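Local atomic coordinates of post-proline cleaving enzyme (Rickettsia typhi, PDB entry 4HVT), a protein that probably cleaves oligopeptides on the carboxyl side of proline as a serine peptidase of the prolyl oligopeptidase family. Residues K671-E676 and Y699-N704. Sequence-based numbering, arbitrary orientation.
Sequences KTYFLE and YTFFAN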
ATOM      1  N   LYS A 671     -16.454 -23.173 -12.012  1.00 26.37           N
ATOM      2  CA  LYS A 671     -15.069 -23.552 -12.277  1.00 26.84           C
ATOM      3  C   LYS A 671     -14.171 -22.605 -11.495  1.00 24.45           C
ATOM      4  O   LYS A 671     -14.389 -21.409 -11.578  1.00 24.28           O
ATOM      5  CB  LYS A 671     -14.806 -23.399 -13.759  1.00 28.54           C
ATOM      6  CG  LYS A 671     -13.430 -23.764 -14.250  1.00 30.55           C
ATOM      7  CD  LYS A 671     -13.202 -25.240 -14.306  1.00 34.05           C
ATOM      8  CE  LYS A 671     -11.732 -25.508 -14.591  1.00 36.01           C
ATOM      9  NZ  LYS A 671     -11.474 -26.936 -14.880  1.00 37.97           N
ATOM     10  N   THR A 672     -13.262 -23.140 -10.688  1.00 23.27           N
ATOM     11  CA  THR A 672     -12.322 -22.300  -9.881  1.00 22.33           C
ATOM     12  C   THR A 672     -10.873 -22.717 -10.158  1.00 22.13           C
ATOM     13  O   THR A 672     -10.602 -23.921 -10.441  1.00 22.79           O
ATOM     14  CB  THR A 672     -12.514 -22.423  -8.369  1.00 22.08           C
ATOM     15  OG1 THR A 672     -12.082 -23.723  -7.971  1.00 23.40           O
ATOM     16  CG2 THR A 672     -13.960 -22.195  -7.973  1.00 22.48           C
ATOM     17  N   TYR A 673      -9.983 -21.725 -10.014  1.00 21.23           N
ATOM     18  CA  TYR A 673      -8.550 -21.828 -10.171  1.00 21.10           C
ATOM     19  C   TYR A 673      -8.020 -21.297  -8.843  1.00 20.45           C
ATOM     20  O   TYR A 673      -8.553 -20.336  -8.327  1.00 21.06           O
ATOM     21  CB  TYR A 673      -8.072 -20.980 -11.405  1.00 21.18           C
ATOM     22  CG  TYR A 673      -8.564 -21.577 -12.722  1.00 22.25           C
ATOM     23  CD1 TYR A 673      -7.809 -22.522 -13.372  1.00 23.00           C
ATOM     24  CD2 TYR A 673      -9.790 -21.205 -13.291  1.00 22.75           C
ATOM     25  CE1 TYR A 673      -8.249 -23.118 -14.547  1.00 24.09           C
ATOM     26  CE2 TYR A 673     -10.245 -21.804 -14.462  1.00 23.95           C
ATOM     27  CZ  TYR A 673      -9.454 -22.738 -15.084  1.00 24.56           C
ATOM     28  OH  TYR A 673      -9.856 -23.344 -16.255  1.00 25.98           O
ATOM     29  N   PHE A 674      -7.042 -21.978  -8.283  1.00 20.32           N
ATOM     30  CA  PHE A 674      -6.489 -21.686  -6.970  1.00 19.80           C
ATOM     31  C   PHE A 674      -4.977 -21.716  -7.036  1.00 19.88           C
ATOM     32  O   PHE A 674      -4.416 -22.676  -7.557  1.00 20.66           O
ATOM     33  CB  PHE A 674      -7.021 -22.729  -5.998  1.00 20.31           C
ATOM     34  CG  PHE A 674      -6.481 -22.607  -4.607  1.00 20.02           C
ATOM     35  CD1 PHE A 674      -7.056 -21.708  -3.722  1.00 19.19           C
ATOM     36  CD2 PHE A 674      -5.356 -23.324  -4.216  1.00 20.25           C
ATOM     37  CE1 PHE A 674      -6.550 -21.544  -2.428  1.00 18.92           C
ATOM     38  CE2 PHE A 674      -4.850 -23.193  -2.916  1.00 19.84           C
ATOM     39  CZ  PHE A 674      -5.442 -22.295  -2.025  1.00 19.39           C
ATOM     40  N   LEU A 675      -4.324 -20.711  -6.422  1.00 19.32           N
ATOM     41  CA  LEU A 675      -2.874 -20.575  -6.408  1.00 19.13           C
ATOM     42  C   LEU A 675      -2.461 -20.165  -4.993  1.00 18.72           C
ATOM     43  O   LEU A 675      -2.775 -19.032  -4.531  1.00 18.04           O
ATOM     44  CB  LEU A 675      -2.399 -19.504  -7.391  1.00 19.28           C
ATOM     45  CG  LEU A 675      -2.632 -19.800  -8.885  1.00 20.25           C
ATOM     46  CD1 LEU A 675      -2.359 -18.546  -9.629  1.00 20.45           C
ATOM     47  CD2 LEU A 675      -1.680 -20.857  -9.350  1.00 21.26           C
ATOM     48  N   GLU A 676      -1.732 -21.057  -4.342  1.00 18.90           N
ATOM     49  CA  GLU A 676      -1.221 -20.793  -3.015  1.00 19.27           C
ATOM     50  C   GLU A 676       0.293 -20.630  -3.114  1.00 19.44           C
ATOM     51  O   GLU A 676       0.990 -21.561  -3.495  1.00 20.29           O
ATOM     52  CB  GLU A 676      -1.591 -21.868  -2.006  1.00 20.17           C
ATOM     53  CG  GLU A 676      -0.934 -21.538  -0.639  1.00 20.22           C
ATOM     54  CD  GLU A 676      -1.542 -22.187   0.543  1.00 21.03           C
ATOM     55  OE1 GLU A 676      -0.854 -23.077   1.125  1.00 22.06           O
ATOM     56  OE2 GLU A 676      -2.715 -21.893   0.867  1.00 21.60           O
ATOM     57  N   TYR A 699      -3.156 -13.205 -15.858  1.00 17.51           N
ATOM     58  CA  TYR A 699      -3.522 -12.668 -17.191  1.00 18.38           C
ATOM     59  C   TYR A 699      -3.865 -13.783 -18.183  1.00 18.82           C
ATOM     60  O   TYR A 699      -4.710 -13.568 -19.026  1.00 18.73           O
ATOM     61  CB  TYR A 699      -2.516 -11.632 -17.724  1.00 18.90           C
ATOM     62  CG  TYR A 699      -2.780 -10.302 -17.105  1.00 19.51           C
ATOM     63  CD1 TYR A 699      -3.845  -9.512 -17.530  1.00 20.56           C
ATOM     64  CD2 TYR A 699      -1.981  -9.829 -16.107  1.00 18.91           C
ATOM     65  CE1 TYR A 699      -4.107  -8.300 -16.940  1.00 20.87           C
ATOM     66  CE2 TYR A 699      -2.240  -8.625 -15.508  1.00 19.80           C
ATOM     67  CZ  TYR A 699      -3.292  -7.865 -15.922  1.00 21.10           C
ATOM     68  OH  TYR A 699      -3.540  -6.653 -15.318  1.00 22.80           O
ATOM     69  N   THR A 700      -3.314 -14.980 -18.000  1.00 18.80           N
ATOM     70  CA  THR A 700      -3.705 -16.107 -18.824  1.00 19.91           C
ATOM     71  C   THR A 700      -5.151 -16.439 -18.473  1.00 19.84           C
ATOM     72  O   THR A 700      -5.970 -16.610 -19.378  1.00 19.92           O
ATOM     73  CB  THR A 700      -2.747 -17.302 -18.659  1.00 20.65           C
ATOM     74  OG1 THR A 700      -1.418 -16.903 -19.038  1.00 20.53           O
ATOM     75  CG2 THR A 700      -3.214 -18.485 -19.529  1.00 21.65           C
ATOM     76  N   PHE A 701      -5.464 -16.455 -17.172  1.00 19.13           N
ATOM     77  CA  PHE A 701      -6.819 -16.761 -16.699  1.00 19.02           C
ATOM     78  C   PHE A 701      -7.847 -15.804 -17.364  1.00 18.62           C
ATOM     79  O   PHE A 701      -8.883 -16.228 -17.860  1.00 18.93           O
ATOM     80  CB  PHE A 701      -6.882 -16.721 -15.143  1.00 18.55           C
ATOM     81  CG  PHE A 701      -8.267 -16.633 -14.592  1.00 18.35           C
ATOM     82  CD1 PHE A 701      -9.090 -17.766 -14.524  1.00 19.44           C
ATOM     83  CD2 PHE A 701      -8.767 -15.442 -14.150  1.00 17.95           C
ATOM     84  CE1 PHE A 701     -10.362 -17.660 -13.991  1.00 19.10           C
ATOM     85  CE2 PHE A 701     -10.047 -15.333 -13.655  1.00 18.06           C
ATOM     86  CZ  PHE A 701     -10.844 -16.442 -13.591  1.00 18.63           C
ATOM     87  N   PHE A 702      -7.576 -14.512 -17.346  1.00 17.95           N
ATOM     88  CA  PHE A 702      -8.547 -13.541 -17.835  1.00 17.64           C
ATOM     89  C   PHE A 702      -8.613 -13.561 -19.319  1.00 18.63           C
ATOM     90  O   PHE A 702      -9.687 -13.407 -19.892  1.00 19.15           O
ATOM     91  CB  PHE A 702      -8.217 -12.135 -17.315  1.00 16.75           C
ATOM     92  CG  PHE A 702      -8.775 -11.866 -15.939  1.00 15.91           C
ATOM     93  CD1 PHE A 702     -10.138 -11.894 -15.741  1.00 15.93           C
ATOM     94  CD2 PHE A 702      -7.929 -11.456 -14.880  1.00 15.32           C
ATOM     95  CE1 PHE A 702     -10.697 -11.619 -14.501  1.00 15.67           C
ATOM     96  CE2 PHE A 702      -8.478 -11.172 -13.657  1.00 14.76           C
ATOM     97  CZ  PHE A 702      -9.866 -11.267 -13.465  1.00 15.10           C
ATOM     98  N   ALA A 703      -7.459 -13.721 -19.959  1.00 19.14           N
ATOM     99  CA  ALA A 703      -7.420 -13.700 -21.423  1.00 19.69           C
ATOM    100  C   ALA A 703      -8.222 -14.885 -21.938  1.00 20.78           C
ATOM    101  O   ALA A 703      -9.010 -14.760 -22.910  1.00 20.67           O
ATOM    102  CB  ALA A 703      -6.009 -13.782 -21.913  1.00 19.80           C
ATOM    103  N   ASN A 704      -8.063 -16.025 -21.288  1.00 21.14           N
ATOM    104  CA  ASN A 704      -8.769 -17.226 -21.707  1.00 22.29           C
ATOM    105  C   ASN A 704     -10.273 -17.179 -21.375  1.00 22.75           C
ATOM    106  O   ASN A 704     -11.109 -17.589 -22.214  1.00 23.89           O
ATOM    107  CB  ASN A 704      -8.104 -18.435 -21.065  1.00 22.62           C
ATOM    108  CG  ASN A 704      -8.766 -19.734 -21.424  1.00 23.51           C
ATOM    109  OD1 ASN A 704      -8.460 -20.378 -22.496  1.00 25.33           O
ATOM    110  ND2 ASN A 704      -9.675 -20.160 -20.576  1.00 23.23           N
TER
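Tyr673 carries its CG beside the backbone N and anti to the carbonyl carbon (chi1 -68°), whereas Phe701 holds its CG anti to the backbone N (chi1 164°), and these two torsions send the rings into the gap between strand 672-677 and helix 688-706. The pair joins the last strand and the C-terminal helix of the alpha/beta-hydrolase domain. At their nearest point the backbones are well separated, with Tyr673 CA 8.4 Å from Phe701 CA, and the contact is made by these two side chains. A single ortho carbon of the tyrosine, CD2, makes the closest approach: it lies 3.7 Å from Phe701 CE1 and 3.7 Å from Phe701 CD1, so that it rests evenly against a single bond of the phenylalanine ring. The ring planes are inclined at 62° with the centroids of Tyr673 and Phe701 5.6 Å apart, an oblique meeting that is neither a parallel stack nor a T-shaped pair. The contact is small, burying 88 Å² in all over both segments, and purely apolar, and the hydroxyl end of the tyrosine ring leads away from Phe701.

Strand 672-677 lies at the edge of the mixed sheet, where backbone hydrogen bonds between Tyr673 and both Val641 and Ile643 tie it to the parallel strand 640-646. The tyrosine side chain also touches Thr46 of helix 34-51 and Met53, so an N-terminal helical segment adjoins the strand-helix pair. On the helix, the bond from Ala703 N to Tyr699 O, 2.9 Å long, belongs to the regular turns that carry Phe701. The phenylalanine ring is also packed against its sequence neighbour: Phe701 CD2, on the side remote from the tyrosine contact, stands 3.9 Å above the plane of the Phe702 ring, over its centre.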